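Local coordinates for DUF3992 domain-containing protein (Bacillus cereus, PDB 7A02) that probably serves as the subunit of disulfide-linked pili, the appendages that project from the endospores of this bacterium, at residues Val63-Gly68 against Phe92-Ile97. Numbering follows the deposited sequence.
Sequences VFYSGG and FDTVTI
Tyr65 and the pair Asp93 and Thr94 form a classic beta bulge, in which one residue of a strand faces two of its antiparallel neighbour. Tyr65 O accepts from both Asp93 N and Thr94 N, the latter at 2.9 Å, while Tyr65 N returns a nearly straight bond to Thr94 O. Beyond the bulge the register is regular: Val63 and Thr96 make a hydrogen-bonded pair, Val63 N reaching Thr96 O at 2.9 Å and Thr96 N answering to Val63 O.

Alternation sends the side chains to two faces. On one, the Tyr65 ring presents its edge to Thr94 and Thr96, Thr96 OG1 lying 3.5 Å from Tyr65 CE2, while Val63 CG1 sits over the rim of one ring face. On the other, Phe64 CD2 packs 3.7 Å from Val95 CG2. The edge of the Phe64 ring points at the face of the Phe92 ring, a T-shaped pair with planes at 79°. Asp93 CG stands anti to the backbone N (chi1 -171°), and its carboxylate reaches the turn after Ser66, where OD2 takes a weak bond from Gly68 N.

The sheet face that carries Phe64 and Val95 is turned inward in a beta sandwich, for the Phe64 ring also meets Phe87, on strand 84-90 of the opposing sheet, edge-to-face. Strands 60-66 and 94-98 are the central pair of a four-stranded antiparallel sheet, flanked by 72-79 beside the former and 34-38 beside the latter.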
ATOM      1  N   VAL A  63      38.674  39.032  -4.246  1.00 53.69           N
ATOM      2  CA  VAL A  63      37.756  39.112  -3.117  1.00 53.69           C
ATOM      3  C   VAL A  63      36.334  38.893  -3.610  1.00 53.69           C
ATOM      4  O   VAL A  63      35.909  39.519  -4.586  1.00 53.69           O
ATOM      5  CB  VAL A  63      37.862  40.463  -2.388  1.00 53.69           C
ATOM      6  CG1 VAL A  63      36.964  40.468  -1.182  1.00 53.69           C
ATOM      7  CG2 VAL A  63      39.286  40.725  -1.967  1.00 53.69           C
ATOM      8  N   PHE A  64      35.602  38.014  -2.928  1.00 51.53           N
ATOM      9  CA  PHE A  64      34.185  37.784  -3.182  1.00 51.53           C
ATOM     10  C   PHE A  64      33.369  38.554  -2.155  1.00 51.53           C
ATOM     11  O   PHE A  64      33.631  38.457  -0.955  1.00 51.53           O
ATOM     12  CB  PHE A  64      33.839  36.298  -3.096  1.00 51.53           C
ATOM     13  CG  PHE A  64      34.566  35.437  -4.083  1.00 51.53           C
ATOM     14  CD1 PHE A  64      35.870  35.055  -3.861  1.00 51.53           C
ATOM     15  CD2 PHE A  64      33.933  34.985  -5.219  1.00 51.53           C
ATOM     16  CE1 PHE A  64      36.528  34.260  -4.760  1.00 51.53           C
ATOM     17  CE2 PHE A  64      34.592  34.189  -6.116  1.00 51.53           C
ATOM     18  CZ  PHE A  64      35.888  33.828  -5.885  1.00 51.53           C
ATOM     19  N   TYR A  65      32.376  39.304  -2.621  1.00 56.60           N
ATOM     20  CA  TYR A  65      31.575  40.168  -1.768  1.00 56.60           C
ATOM     21  C   TYR A  65      30.117  39.755  -1.817  1.00 56.60           C
ATOM     22  O   TYR A  65      29.558  39.532  -2.896  1.00 56.60           O
ATOM     23  CB  TYR A  65      31.686  41.626  -2.193  1.00 56.60           C
ATOM     24  CG  TYR A  65      32.994  42.272  -1.843  1.00 56.60           C
ATOM     25  CD1 TYR A  65      33.359  42.466  -0.527  1.00 56.60           C
ATOM     26  CD2 TYR A  65      33.865  42.686  -2.830  1.00 56.60           C
ATOM     27  CE1 TYR A  65      34.550  43.055  -0.204  1.00 56.60           C
ATOM     28  CE2 TYR A  65      35.057  43.273  -2.516  1.00 56.60           C
ATOM     29  CZ  TYR A  65      35.396  43.458  -1.203  1.00 56.60           C
ATOM     30  OH  TYR A  65      36.594  44.049  -0.886  1.00 56.60           O
ATOM     31  N   SER A  66      29.504  39.676  -0.642  1.00 60.32           N
ATOM     32  CA  SER A  66      28.075  39.429  -0.499  1.00 60.32           C
ATOM     33  C   SER A  66      27.439  40.696   0.048  1.00 60.32           C
ATOM     34  O   SER A  66      27.664  41.057   1.205  1.00 60.32           O
ATOM     35  CB  SER A  66      27.808  38.247   0.424  1.00 60.32           C
ATOM     36  OG  SER A  66      26.495  38.310   0.940  1.00 60.32           O
ATOM     37  N   GLY A  67      26.653  41.370  -0.781  1.00 62.33           N
ATOM     38  CA  GLY A  67      26.031  42.606  -0.363  1.00 62.33           C
ATOM     39  C   GLY A  67      26.781  43.824  -0.848  1.00 62.33           C
ATOM     40  O   GLY A  67      26.983  44.780  -0.095  1.00 62.33           O
ATOM     41  N   GLY A  68      27.209  43.800  -2.104  1.00 64.61           N
ATOM     42  CA  GLY A  68      27.925  44.920  -2.677  1.00 64.61           C
ATOM     43  C   GLY A  68      29.383  44.932  -2.278  1.00 64.61           C
ATOM     44  O   GLY A  68      29.856  44.137  -1.464  1.00 64.61           O
ATOM     45  N   PHE A  92      27.440  34.860  -3.027  1.00 52.24           N
ATOM     46  CA  PHE A  92      28.248  36.045  -3.245  1.00 52.24           C
ATOM     47  C   PHE A  92      27.571  36.922  -4.284  1.00 52.24           C
ATOM     48  O   PHE A  92      26.783  36.452  -5.105  1.00 52.24           O
ATOM     49  CB  PHE A  92      29.670  35.694  -3.689  1.00 52.24           C
ATOM     50  CG  PHE A  92      29.735  34.932  -4.970  1.00 52.24           C
ATOM     51  CD1 PHE A  92      29.620  33.562  -4.979  1.00 52.24           C
ATOM     52  CD2 PHE A  92      29.924  35.586  -6.165  1.00 52.24           C
ATOM     53  CE1 PHE A  92      29.680  32.865  -6.152  1.00 52.24           C
ATOM     54  CE2 PHE A  92      29.986  34.893  -7.336  1.00 52.24           C
ATOM     55  CZ  PHE A  92      29.862  33.530  -7.331  1.00 52.24           C
ATOM     56  N   ASP A  93      27.887  38.210  -4.244  1.00 57.40           N
ATOM     57  CA  ASP A  93      27.220  39.187  -5.088  1.00 57.40           C
ATOM     58  C   ASP A  93      28.145  39.778  -6.141  1.00 57.40           C
ATOM     59  O   ASP A  93      27.740  39.942  -7.292  1.00 57.40           O
ATOM     60  CB  ASP A  93      26.636  40.295  -4.205  1.00 57.40           C
ATOM     61  CG  ASP A  93      25.739  41.242  -4.965  1.00 57.40           C
ATOM     62  OD1 ASP A  93      25.578  41.075  -6.190  1.00 57.40           O
ATOM     63  OD2 ASP A  93      25.184  42.162  -4.330  1.00 57.40           O
ATOM     64  N   THR A  94      29.384  40.103  -5.784  1.00 57.30           N
ATOM     65  CA  THR A  94      30.342  40.632  -6.743  1.00 57.30           C
ATOM     66  C   THR A  94      31.697  39.993  -6.499  1.00 57.30           C
ATOM     67  O   THR A  94      31.938  39.379  -5.460  1.00 57.30           O
ATOM     68  CB  THR A  94      30.478  42.154  -6.652  1.00 57.30           C
ATOM     69  OG1 THR A  94      30.870  42.516  -5.325  1.00 57.30           O
ATOM     70  CG2 THR A  94      29.174  42.839  -6.988  1.00 57.30           C
ATOM     71  N   VAL A  95      32.588  40.132  -7.474  1.00 53.46           N
ATOM     72  CA  VAL A  95      33.977  39.718  -7.337  1.00 53.46           C
ATOM     73  C   VAL A  95      34.859  40.866  -7.797  1.00 53.46           C
ATOM     74  O   VAL A  95      34.582  41.496  -8.821  1.00 53.46           O
ATOM     75  CB  VAL A  95      34.288  38.443  -8.145  1.00 53.46           C
ATOM     76  CG1 VAL A  95      35.647  37.918  -7.777  1.00 53.46           C
ATOM     77  CG2 VAL A  95      33.244  37.389  -7.901  1.00 53.46           C
ATOM     78  N   THR A  96      35.911  41.153  -7.036  1.00 58.00           N
ATOM     79  CA  THR A  96      36.836  42.216  -7.401  1.00 58.00           C
ATOM     80  C   THR A  96      38.264  41.705  -7.374  1.00 58.00           C
ATOM     81  O   THR A  96      38.616  40.825  -6.584  1.00 58.00           O
ATOM     82  CB  THR A  96      36.738  43.431  -6.477  1.00 58.00           C
ATOM     83  OG1 THR A  96      37.293  43.105  -5.199  1.00 58.00           O
ATOM     84  CG2 THR A  96      35.303  43.860  -6.301  1.00 58.00           C
ATOM     85  N   ILE A  97      39.085  42.281  -8.245  1.00 61.50           N
ATOM     86  CA  ILE A  97      40.510  41.983  -8.301  1.00 61.50           C
ATOM     87  C   ILE A  97      41.304  43.255  -8.048  1.00 61.50           C
ATOM     88  O   ILE A  97      40.915  44.356  -8.454  1.00 61.50           O
ATOM     89  CB  ILE A  97      40.927  41.334  -9.638  1.00 61.50           C
ATOM     90  CG1 ILE A  97      40.652  42.275 -10.805  1.00 61.50           C
ATOM     91  CG2 ILE A  97      40.232  40.014  -9.836  1.00 61.50           C
ATOM     92  CD1 ILE A  97      41.236  41.805 -12.097  1.00 61.50           C
TER